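PDB 4AJ9: catalase-3, which breaks down hydrogen peroxide to oxygen and water with a heme cofactor and probably protects the cell from peroxide damage. Local coordinates for residues F100-T105 / E324-Q329; H120-R125 / R204-F209; P269-A274 / M310-N315. All blocks are in the same frame, centred on the assembly; numbering follows the deposited sequence.

Interaction 1 of 3, residues F100-T105 / E324-Q329. With HEM (protoporphyrin IX containing Fe), chain Y.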
loop_
_atom_site.group_PDB
_atom_site.type_symbol
_atom_site.label_atom_id
_atom_site.label_comp_id
_atom_site.label_asym_id
_atom_site.label_seq_id
_atom_site.Cartn_x
_atom_site.Cartn_y
_atom_site.Cartn_z
ATOM N N PHE C 100 -16.994 22.256 -0.010
ATOM C CA PHE C 100 -15.708 22.333 0.664
ATOM C C PHE C 100 -14.727 22.903 -0.337
ATOM O O PHE C 100 -14.750 22.542 -1.513
ATOM C CB PHE C 100 -15.238 20.960 1.156
ATOM C CG PHE C 100 -13.976 21.020 1.983
ATOM C CD1 PHE C 100 -12.732 21.053 1.380
ATOM C CD2 PHE C 100 -14.042 21.046 3.368
ATOM C CE1 PHE C 100 -11.565 21.115 2.139
ATOM C CE2 PHE C 100 -12.874 21.109 4.140
ATOM C CZ PHE C 100 -11.641 21.149 3.520
ATOM N N VAL C 101 -13.870 23.806 0.115
ATOM C CA VAL C 101 -12.898 24.411 -0.775
ATOM C C VAL C 101 -11.490 24.241 -0.224
ATOM O O VAL C 101 -11.249 24.481 0.960
ATOM C CB VAL C 101 -13.180 25.922 -0.967
ATOM C CG1 VAL C 101 -12.013 26.589 -1.683
ATOM C CG2 VAL C 101 -14.465 26.120 -1.737
ATOM N N ARG C 102 -10.562 23.809 -1.069
ATOM C CA ARG C 102 -9.162 23.798 -0.678
ATOM C C ARG C 102 -8.361 24.732 -1.581
ATOM O O ARG C 102 -8.467 24.673 -2.809
ATOM C CB ARG C 102 -8.578 22.384 -0.727
ATOM C CG ARG C 102 -7.135 22.289 -0.255
ATOM C CD ARG C 102 -6.739 20.814 -0.115
ATOM N NE ARG C 102 -5.367 20.649 0.352
ATOM C CZ ARG C 102 -4.297 20.769 -0.424
ATOM N NH1 ARG C 102 -4.442 21.067 -1.713
ATOM N NH2 ARG C 102 -3.081 20.603 0.086
ATOM N N PHE C 103 -7.583 25.612 -0.954
ATOM C CA PHE C 103 -6.717 26.550 -1.669
ATOM C C PHE C 103 -5.307 26.037 -1.463
ATOM O O PHE C 103 -5.051 25.353 -0.489
ATOM C CB PHE C 103 -6.814 27.947 -1.060
ATOM C CG PHE C 103 -8.201 28.503 -1.013
ATOM C CD1 PHE C 103 -8.768 29.078 -2.149
ATOM C CD2 PHE C 103 -8.936 28.487 0.173
ATOM C CE1 PHE C 103 -10.046 29.618 -2.112
ATOM C CE2 PHE C 103 -10.232 29.025 0.219
ATOM C CZ PHE C 103 -10.784 29.601 -0.932
ATOM N N SER C 104 -4.383 26.365 -2.361
ATOM C CA SER C 104 -3.048 25.799 -2.260
ATOM C C SER C 104 -2.056 26.587 -3.087
ATOM O O SER C 104 -2.440 27.443 -3.873
ATOM C CB SER C 104 -3.086 24.361 -2.793
ATOM O OG SER C 104 -3.776 24.341 -4.032
ATOM N N THR C 105 -0.777 26.290 -2.911
ATOM C CA THR C 105 0.193 26.585 -3.947
ATOM C C THR C 105 0.317 25.337 -4.826
ATOM O O THR C 105 -0.560 24.478 -4.803
ATOM C CB THR C 105 1.554 26.995 -3.360
ATOM O OG1 THR C 105 1.984 25.991 -2.436
ATOM C CG2 THR C 105 1.426 28.322 -2.642
ATOM N N GLU C 324 -6.603 17.273 4.444
ATOM C CA GLU C 324 -5.553 16.452 3.830
ATOM C C GLU C 324 -6.118 15.292 3.001
ATOM O O GLU C 324 -5.622 15.003 1.907
ATOM C CB GLU C 324 -4.573 15.909 4.880
ATOM C CG GLU C 324 -3.348 15.221 4.265
ATOM C CD GLU C 324 -2.429 16.196 3.531
ATOM O OE1 GLU C 324 -2.539 17.417 3.788
ATOM O OE2 GLU C 324 -1.588 15.743 2.714
ATOM N N GLN C 325 -7.154 14.634 3.520
ATOM C CA GLN C 325 -7.718 13.463 2.867
ATOM C C GLN C 325 -8.662 13.760 1.696
ATOM O O GLN C 325 -8.868 12.901 0.859
ATOM C CB GLN C 325 -8.424 12.543 3.871
ATOM C CG GLN C 325 -7.471 11.766 4.775
ATOM C CD GLN C 325 -8.137 10.587 5.488
ATOM O OE1 GLN C 325 -7.615 9.470 5.482
ATOM N NE2 GLN C 325 -9.273 10.837 6.123
ATOM N N ILE C 326 -9.247 14.949 1.629
ATOM C CA ILE C 326 -10.179 15.214 0.534
ATOM C C ILE C 326 -9.504 15.017 -0.836
ATOM O O ILE C 326 -8.366 15.434 -1.043
ATOM C CB ILE C 326 -10.859 16.598 0.627
ATOM C CG1 ILE C 326 -12.105 16.625 -0.274
ATOM C CG2 ILE C 326 -9.852 17.720 0.322
ATOM C CD1 ILE C 326 -12.994 17.896 -0.120
ATOM N N SER C 327 -10.220 14.365 -1.749
ATOM C CA SER C 327 -9.670 13.948 -3.039
ATOM C C SER C 327 -10.480 14.573 -4.165
ATOM O O SER C 327 -11.545 14.047 -4.524
ATOM C CB SER C 327 -9.774 12.421 -3.169
ATOM O OG SER C 327 -9.007 11.753 -2.181
ATOM N N PHE C 328 -9.996 15.681 -4.725
ATOM C CA PHE C 328 -10.713 16.358 -5.809
ATOM C C PHE C 328 -10.463 15.652 -7.135
ATOM O O PHE C 328 -9.431 15.003 -7.309
ATOM C CB PHE C 328 -10.274 17.821 -5.931
ATOM C CG PHE C 328 -10.744 18.705 -4.802
ATOM C CD1 PHE C 328 -12.005 19.299 -4.841
ATOM C CD2 PHE C 328 -9.912 18.977 -3.726
ATOM C CE1 PHE C 328 -12.426 20.119 -3.809
ATOM C CE2 PHE C 328 -10.341 19.798 -2.691
ATOM C CZ PHE C 328 -11.596 20.366 -2.743
ATOM N N GLN C 329 -11.411 15.784 -8.061
ATOM C CA GLN C 329 -11.277 15.237 -9.412
ATOM C C GLN C 329 -12.104 16.055 -10.407
ATOM O O GLN C 329 -13.299 16.270 -10.191
ATOM C CB GLN C 329 -11.806 13.808 -9.488
ATOM C CG GLN C 329 -11.066 12.736 -8.697
ATOM C CD GLN C 329 -11.625 11.361 -9.033
ATOM O OE1 GLN C 329 -11.801 11.035 -10.200
ATOM N NE2 GLN C 329 -11.939 10.569 -8.014
HETATM C CHA HEM Y . -3.937 18.655 -7.940
HETATM C CHB HEM Y . -5.582 22.460 -10.491
HETATM C CHC HEM Y . -3.564 20.602 -14.483
HETATM C CHD HEM Y . -2.721 16.454 -12.127
HETATM C C1A HEM Y . -4.521 19.869 -8.258
HETATM C C2A HEM Y . -5.163 20.795 -7.332
HETATM C C3A HEM Y . -5.600 21.851 -8.041
HETATM C C4A HEM Y . -5.274 21.621 -9.434
HETATM C CMA HEM Y . -6.346 23.098 -7.507
HETATM C CAA HEM Y . -5.259 20.601 -5.794
HETATM C CBA HEM Y . -6.623 20.067 -5.373
HETATM C CGA HEM Y . -6.666 20.011 -3.868
HETATM O O1A HEM Y . -6.638 18.890 -3.303
HETATM O O2A HEM Y . -6.718 21.094 -3.226
HETATM C C1B HEM Y . -5.229 22.260 -11.811
HETATM C C2B HEM Y . -5.638 23.083 -12.936
HETATM C C3B HEM Y . -5.063 22.585 -14.043
HETATM C C4B HEM Y . -4.298 21.418 -13.650
HETATM C CMB HEM Y . -6.557 24.317 -12.786
HETATM C CAB HEM Y . -5.196 23.060 -15.509
HETATM C CBB HEM Y . -6.283 23.726 -15.915
HETATM C C1C HEM Y . -3.244 19.295 -14.204
HETATM C C2C HEM Y . -2.884 18.274 -15.177
HETATM C C3C HEM Y . -2.636 17.147 -14.503
HETATM C C4C HEM Y . -2.873 17.398 -13.105
HETATM C CMC HEM Y . -2.761 18.491 -16.697
HETATM C CAC HEM Y . -2.262 15.765 -15.053
HETATM C CBC HEM Y . -2.741 15.383 -16.238
HETATM C C1D HEM Y . -2.948 16.651 -10.797
HETATM C C2D HEM Y . -2.770 15.637 -9.791
HETATM C C3D HEM Y . -3.146 16.323 -8.486
HETATM C C4D HEM Y . -3.522 17.676 -8.834
HETATM C CMD HEM Y . -2.298 14.185 -10.019
HETATM C CAD HEM Y . -3.148 15.694 -7.084
HETATM C CBD HEM Y . -4.580 15.254 -6.799
HETATM C CGD HEM Y . -4.627 14.517 -5.487
HETATM O O1D HEM Y . -5.730 14.441 -4.893
HETATM O O2D HEM Y . -3.559 14.039 -5.026
HETATM N NA HEM Y . -4.616 20.407 -9.525
HETATM N NB HEM Y . -4.421 21.260 -12.288
HETATM N NC HEM Y . -3.229 18.720 -12.952
HETATM N ND HEM Y . -3.393 17.828 -10.209
HETATM FE FE HEM Y . -4.021 19.544 -11.250
HETATM O O HOH W 1 -3.704 19.581 2.793
#

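Interaction 2 of 3, residues H120-R125 / R204-F209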
loop_
_atom_site.group_PDB
_atom_site.type_symbol
_atom_site.label_atom_id
_atom_site.label_comp_id
_atom_site.label_asym_id
_atom_site.label_seq_id
_atom_site.Cartn_x
_atom_site.Cartn_y
_atom_site.Cartn_z
ATOM N N HIS C 120 -1.778 29.325 -7.681
ATOM C CA HIS C 120 -2.510 28.852 -6.510
ATOM C C HIS C 120 -3.729 28.051 -6.913
ATOM O O HIS C 120 -4.466 28.454 -7.817
ATOM C CB HIS C 120 -2.958 30.026 -5.636
ATOM C CG HIS C 120 -1.820 30.777 -5.032
ATOM N ND1 HIS C 120 -0.947 31.529 -5.787
ATOM C CD2 HIS C 120 -1.365 30.835 -3.757
ATOM C CE1 HIS C 120 -0.019 32.045 -5.000
ATOM N NE2 HIS C 120 -0.248 31.639 -3.764
ATOM N N GLY C 121 -3.951 26.941 -6.215
ATOM C CA GLY C 121 -5.147 26.137 -6.406
ATOM C C GLY C 121 -6.366 26.752 -5.733
ATOM O O GLY C 121 -6.252 27.450 -4.720
ATOM N N PHE C 122 -7.539 26.487 -6.301
ATOM C CA PHE C 122 -8.812 27.010 -5.800
ATOM C C PHE C 122 -9.808 25.936 -6.186
ATOM O O PHE C 122 -10.433 26.005 -7.242
ATOM C CB PHE C 122 -9.152 28.322 -6.511
ATOM C CG PHE C 122 -10.332 29.081 -5.924
ATOM C CD1 PHE C 122 -11.451 28.425 -5.440
ATOM C CD2 PHE C 122 -10.319 30.474 -5.897
ATOM C CE1 PHE C 122 -12.523 29.143 -4.920
ATOM C CE2 PHE C 122 -11.388 31.199 -5.389
ATOM C CZ PHE C 122 -12.492 30.537 -4.899
ATOM N N ALA C 123 -9.907 24.903 -5.357
ATOM C CA ALA C 123 -10.680 23.723 -5.728
ATOM C C ALA C 123 -11.924 23.664 -4.886
ATOM O O ALA C 123 -11.845 23.723 -3.664
ATOM C CB ALA C 123 -9.845 22.450 -5.529
ATOM N N THR C 124 -13.072 23.514 -5.538
ATOM C CA THR C 124 -14.360 23.578 -4.858
ATOM C C THR C 124 -15.158 22.317 -5.118
ATOM O O THR C 124 -15.348 21.932 -6.267
ATOM C CB THR C 124 -15.222 24.721 -5.428
ATOM O OG1 THR C 124 -14.521 25.963 -5.318
ATOM C CG2 THR C 124 -16.575 24.792 -4.707
ATOM N N ARG C 125 -15.651 21.686 -4.060
ATOM C CA ARG C 125 -16.589 20.586 -4.241
ATOM C C ARG C 125 -18.006 21.033 -3.898
ATOM O O ARG C 125 -18.249 21.598 -2.823
ATOM C CB ARG C 125 -16.219 19.389 -3.360
ATOM C CG ARG C 125 -17.337 18.330 -3.288
ATOM C CD ARG C 125 -16.774 16.998 -2.812
ATOM N NE ARG C 125 -15.701 16.578 -3.704
ATOM C CZ ARG C 125 -14.738 15.729 -3.380
ATOM N NH1 ARG C 125 -14.708 15.179 -2.168
ATOM N NH2 ARG C 125 -13.796 15.435 -4.278
ATOM N N ARG C 204 -8.580 34.532 0.433
ATOM C CA ARG C 204 -9.831 35.287 0.390
ATOM C C ARG C 204 -9.784 36.431 -0.616
ATOM O O ARG C 204 -10.830 36.940 -1.036
ATOM C CB ARG C 204 -10.178 35.823 1.780
ATOM C CG ARG C 204 -10.353 34.733 2.826
ATOM C CD ARG C 204 -10.633 35.312 4.202
ATOM N NE ARG C 204 -9.583 36.228 4.634
ATOM C CZ ARG C 204 -9.765 37.519 4.902
ATOM N NH1 ARG C 204 -10.969 38.067 4.794
ATOM N NH2 ARG C 204 -8.736 38.265 5.285
ATOM N N HIS C 205 -8.571 36.822 -1.001
ATOM C CA HIS C 205 -8.364 37.914 -1.944
ATOM C C HIS C 205 -7.873 37.437 -3.310
ATOM O O HIS C 205 -7.100 38.138 -3.971
ATOM C CB HIS C 205 -7.390 38.939 -1.363
ATOM C CG HIS C 205 -7.901 39.610 -0.126
ATOM N ND1 HIS C 205 -7.735 39.075 1.132
ATOM C CD2 HIS C 205 -8.600 40.758 0.042
ATOM C CE1 HIS C 205 -8.295 39.870 2.024
ATOM N NE2 HIS C 205 -8.835 40.896 1.388
ATOM N N MET C 206 -8.322 36.245 -3.712
ATOM C CA MET C 206 -8.063 35.691 -5.040
ATOM C C MET C 206 -9.364 35.491 -5.810
ATOM O O MET C 206 -10.393 35.138 -5.224
ATOM C CB MET C 206 -7.402 34.305 -4.941
ATOM C CG MET C 206 -6.159 34.214 -4.066
ATOM S SD MET C 206 -5.382 32.576 -4.168
ATOM C CE MET C 206 -6.754 31.502 -3.738
ATOM N N ASP C 207 -9.312 35.676 -7.127
ATOM C CA ASP C 207 -10.363 35.150 -7.989
ATOM C C ASP C 207 -10.044 33.688 -8.281
ATOM O O ASP C 207 -8.933 33.236 -8.029
ATOM C CB ASP C 207 -10.449 35.928 -9.307
ATOM C CG ASP C 207 -11.217 37.232 -9.168
ATOM O OD1 ASP C 207 -11.893 37.427 -8.135
ATOM O OD2 ASP C 207 -11.139 38.056 -10.094
ATOM N N GLY C 208 -11.014 32.949 -8.805
ATOM C CA GLY C 208 -10.779 31.566 -9.181
ATOM C C GLY C 208 -11.235 31.287 -10.599
ATOM O O GLY C 208 -12.092 31.999 -11.115
ATOM N N PHE C 209 -10.670 30.254 -11.228
ATOM C CA PHE C 209 -10.997 29.929 -12.617
ATOM C C PHE C 209 -11.005 28.430 -12.859
ATOM O O PHE C 209 -10.170 27.701 -12.328
ATOM C CB PHE C 209 -9.980 30.560 -13.579
ATOM C CG PHE C 209 -9.795 32.028 -13.383
ATOM C CD1 PHE C 209 -8.864 32.500 -12.465
ATOM C CD2 PHE C 209 -10.554 32.943 -14.104
ATOM C CE1 PHE C 209 -8.683 33.856 -12.274
ATOM C CE2 PHE C 209 -10.374 34.301 -13.915
ATOM C CZ PHE C 209 -9.429 34.757 -12.999
#

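Interaction 3 of 3, residues P269-A274 / M310-N315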
loop_
_atom_site.group_PDB
_atom_site.type_symbol
_atom_site.label_atom_id
_atom_site.label_comp_id
_atom_site.label_asym_id
_atom_site.label_seq_id
_atom_site.Cartn_x
_atom_site.Cartn_y
_atom_site.Cartn_z
ATOM N N PRO C 269 -15.575 34.476 4.197
ATOM C CA PRO C 269 -15.358 35.052 2.866
ATOM C C PRO C 269 -16.375 34.518 1.857
ATOM O O PRO C 269 -16.866 33.392 2.018
ATOM C CB PRO C 269 -13.944 34.576 2.520
ATOM C CG PRO C 269 -13.823 33.249 3.231
ATOM C CD PRO C 269 -14.638 33.374 4.495
ATOM N N SER C 270 -16.696 35.324 0.843
ATOM C CA SER C 270 -17.594 34.907 -0.228
ATOM C C SER C 270 -16.973 35.115 -1.600
ATOM O O SER C 270 -16.065 35.930 -1.765
ATOM C CB SER C 270 -18.929 35.655 -0.161
ATOM O OG SER C 270 -19.585 35.370 1.053
ATOM N N TRP C 271 -17.471 34.347 -2.571
ATOM C CA TRP C 271 -17.131 34.519 -3.976
ATOM C C TRP C 271 -18.403 34.322 -4.769
ATOM O O TRP C 271 -19.200 33.422 -4.468
ATOM C CB TRP C 271 -16.147 33.450 -4.450
ATOM C CG TRP C 271 -14.763 33.542 -3.896
ATOM C CD1 TRP C 271 -13.667 34.064 -4.518
ATOM C CD2 TRP C 271 -14.316 33.070 -2.623
ATOM N NE1 TRP C 271 -12.565 33.948 -3.713
ATOM C CE2 TRP C 271 -12.936 33.348 -2.536
ATOM C CE3 TRP C 271 -14.951 32.449 -1.541
ATOM C CZ2 TRP C 271 -12.179 33.028 -1.412
ATOM C CZ3 TRP C 271 -14.197 32.127 -0.425
ATOM C CH2 TRP C 271 -12.822 32.415 -0.368
ATOM N N GLU C 272 -18.602 35.143 -5.790
ATOM C CA GLU C 272 -19.722 34.885 -6.689
ATOM C C GLU C 272 -19.270 33.909 -7.764
ATOM O O GLU C 272 -18.148 33.999 -8.260
ATOM C CB GLU C 272 -20.283 36.189 -7.274
ATOM C CG GLU C 272 -21.277 36.875 -6.314
ATOM C CD GLU C 272 -21.669 38.269 -6.738
ATOM O OE1 GLU C 272 -21.024 38.832 -7.644
ATOM O OE2 GLU C 272 -22.636 38.803 -6.153
ATOM N N LEU C 273 -20.128 32.946 -8.083
ATOM C CA LEU C 273 -19.888 32.063 -9.216
ATOM C C LEU C 273 -20.419 32.754 -10.462
ATOM O O LEU C 273 -21.588 33.107 -10.518
ATOM C CB LEU C 273 -20.639 30.740 -9.039
ATOM C CG LEU C 273 -20.407 29.723 -10.165
ATOM C CD1 LEU C 273 -18.922 29.408 -10.323
ATOM C CD2 LEU C 273 -21.201 28.453 -9.912
ATOM N N ALA C 274 -19.561 32.938 -11.458
ATOM C CA ALA C 274 -19.980 33.566 -12.699
ATOM C C ALA C 274 -19.506 32.715 -13.859
ATOM O O ALA C 274 -18.558 31.933 -13.717
ATOM C CB ALA C 274 -19.413 34.974 -12.799
ATOM N N MET C 310 -20.954 31.607 -3.118
ATOM C CA MET C 310 -20.470 30.637 -2.158
ATOM C C MET C 310 -19.827 31.372 -0.987
ATOM O O MET C 310 -19.066 32.309 -1.184
ATOM C CB MET C 310 -19.466 29.702 -2.848
ATOM C CG MET C 310 -18.369 29.137 -1.972
ATOM S SD MET C 310 -17.439 27.919 -2.923
ATOM C CE MET C 310 -16.018 28.880 -3.493
ATOM N N THR C 311 -20.154 30.944 0.229
ATOM C CA THR C 311 -19.593 31.529 1.443
ATOM C C THR C 311 -18.981 30.398 2.267
ATOM O O THR C 311 -19.648 29.394 2.538
ATOM C CB THR C 311 -20.685 32.239 2.268
ATOM O OG1 THR C 311 -21.200 33.339 1.513
ATOM C CG2 THR C 311 -20.132 32.770 3.585
ATOM N N LEU C 312 -17.707 30.539 2.631
ATOM C CA LEU C 312 -17.042 29.556 3.487
ATOM C C LEU C 312 -17.168 30.000 4.940
ATOM O O LEU C 312 -16.601 31.019 5.326
ATOM C CB LEU C 312 -15.566 29.396 3.093
ATOM C CG LEU C 312 -15.304 29.081 1.622
ATOM C CD1 LEU C 312 -13.806 28.966 1.313
ATOM C CD2 LEU C 312 -16.047 27.809 1.225
ATOM N N ASN C 313 -17.923 29.254 5.746
ATOM C CA ASN C 313 -18.184 29.691 7.115
ATOM C C ASN C 313 -17.927 28.653 8.207
ATOM O O ASN C 313 -18.261 28.874 9.372
ATOM C CB ASN C 313 -19.613 30.235 7.236
ATOM C CG ASN C 313 -20.650 29.248 6.754
ATOM O OD1 ASN C 313 -20.366 28.060 6.589
ATOM N ND2 ASN C 313 -21.861 29.737 6.502
ATOM N N ARG C 314 -17.345 27.514 7.844
ATOM C CA ARG C 314 -17.024 26.498 8.852
ATOM C C ARG C 314 -15.608 25.954 8.679
ATOM O O ARG C 314 -15.281 25.398 7.632
ATOM C CB ARG C 314 -18.024 25.336 8.821
ATOM C CG ARG C 314 -19.453 25.671 9.233
ATOM C CD ARG C 314 -19.578 25.929 10.731
ATOM N NE ARG C 314 -20.974 25.960 11.166
ATOM C CZ ARG C 314 -21.739 27.050 11.187
ATOM N NH1 ARG C 314 -21.252 28.223 10.796
ATOM N NH2 ARG C 314 -22.997 26.966 11.600
ATOM N N ASN C 315 -14.775 26.118 9.707
ATOM C CA ASN C 315 -13.448 25.506 9.719
ATOM C C ASN C 315 -13.570 24.007 9.923
ATOM O O ASN C 315 -14.547 23.543 10.493
ATOM C CB ASN C 315 -12.579 26.117 10.834
ATOM C CG ASN C 315 -12.056 27.492 10.463
ATOM O OD1 ASN C 315 -11.657 27.718 9.321
ATOM N ND2 ASN C 315 -12.078 28.425 11.415
#

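Interaction 1 of 3, residues F100-T105 / E324-Q329
Arg102 and Phe328 touch each other and each reach one oxygen of the same heme propionate, while a single water carries the polar link between the segments. Phe328 CE2 packs 3.7 Å from Arg102 CB, and the CD2 edge of its ring comes up to 3.3 Å from HEM O1A. Arg102 runs extended from CG to NE, with CG anti to its backbone N (chi1 -177°), and its NH1 donates to HEM O2A at 2.7 Å with an N-H...O angle of 160°. The water accepts from Arg102 NH2 and donates to Glu324 OE1 at 2.7 Å. The charged groups themselves stay apart, NH2 of Arg102 and OE1 of Glu324 lying 4.9 Å from each other. Propionate oxygen and water both lie in the guanidinium plane, at its edge, which should fix the rotation of the group and partly offset its charge. Ile326 makes its closest approach with CD1, 3.5 Å from Phe100 CD1 and oblique to the ring. Both Arg102 and Phe328 belong to the heme pocket of this catalase, and Arg102 NH2 also donates a hydrogen bond to the backbone O of His65, predicted to be an active-site residue. Strand 96-104, hydrogen-bonded to strand 121-128 along this length, thus faces the loop that follows helix 319-324, and the side chains of Ser327 and Gln329 pack on helix 343-360.

Interaction 2 of 3, residues H120-R125 / R204-F209
Phe122 brings CD2 up to the backbone of Asp207 and Gly208, which meets the ring obliquely, Asp207 O standing 3.8 Å from CD2. Its CG is anti to the backbone N (chi1 -171°), which carries the ring from strand 121-128 across to the start of strand 208-209. With no side chain at Gly208, Phe122 CD2 comes to 3.5 Å from Gly208 CA. Met206 packs alongside: its sulfur lies 3.8 Å from His120 CB, and its CE 4.3 Å from Phe122 CD2. The bend at the end of the methionine, chi3 -55°, turns CE toward Gly121 O, while SD sits 4.7 Å from the centroid of the His120 ring in an oblique sulfur-aromatic contact. Farther out, Met206 O accepts a hydrogen bond from Trp271 NE1. Asp207 OD1 accepts from Thr232 N and OD2 forms a salt bridge with Lys231 NZ, which probably help to position the segment before Gly208. On the first segment, backbone bonds from Gly121 to Ser104 and from Phe122 to Gly137 hold strand 121-128 in the sheet. Gly121 and Phe122 also line the heme pocket, so the contact backs a wall of that pocket. Its chemistry is largely apolar and aromatic, with backbone carbonyls of Met206 and Asp207 beside the ring; it probably rests on shape and dispersion, the polar bonds that position it being made to residues around it.

Interaction 3 of 3, residues P269-A274 / M310-N315
Trp271 and Leu312 form the apolar centre, Leu312 CD1 lying 3.6 Å from Trp271 CZ3 and approaching the indole obliquely. Leu312 has CG anti to its carbonyl carbon (chi1 -54°), which brings its branch up beside the six-membered ring. Met310 adds its methyl, CE standing 4.2 Å from Trp271 CE3, and Pro269 packs its CG 4.2 Å from Leu312 CB. Beneath these side chains the two strands run antiparallel, and the axes of 270-274 and 310-314 come within 4.8 Å. Trp271 and Met310 are a hydrogen-bonded pair: Trp271 N donates to Met310 O, and Met310 N donates to Trp271 O at 2.9 Å, nearly straight at 175°. Leu312 N adds a bond to Pro269 O at 3.0 Å. Between these rungs lies the non-hydrogen-bonded pair Ser270 and Thr311, whose CA atoms are 4.3 Å apart; Ser270 CA also makes a CA-H...O contact with Met310 O. On their face of the sheet, turned away from the tryptophan, the two hydroxyls share a hydrogen bond, Ser270 OG to Thr311 OG1 at 2.6 Å, at a partly exposed polar edge. Farther along, strand 305-314 carries a classic beta bulge, with Asn313 and Arg314 opposite the single residue His72 of strand 68-77. In the antiparallel sheet of the catalase core, strand 223-232 flanks strand 270-278, strand 68-77 flanks strand 305-314, and helix 254-264 packs on Pro269.

How the interactions relate
Each contact has at least one segment on the antiparallel sheet, the beta-barrel of the catalase fold. Interactions 1 and 2 are buried and lie on adjacent strands, 96-104 and 121-128, joined where Ser104 O meets Gly121 N; both reach the heme pocket. Interaction 3 is the one whose touching residues include partly exposed ones, and the side chain of its Leu312 is about 12 Å from the heme. Chemistry follows place: charge and water beside the propionate in interaction 1, aromatic and sulfur packing in interaction 2, regular strand pairing in interaction 3. Trp271 knits them together, its CH2 lying 3.5 Å from Phe103 CZ of 100-105 and its indole nitrogen reaching 204-209.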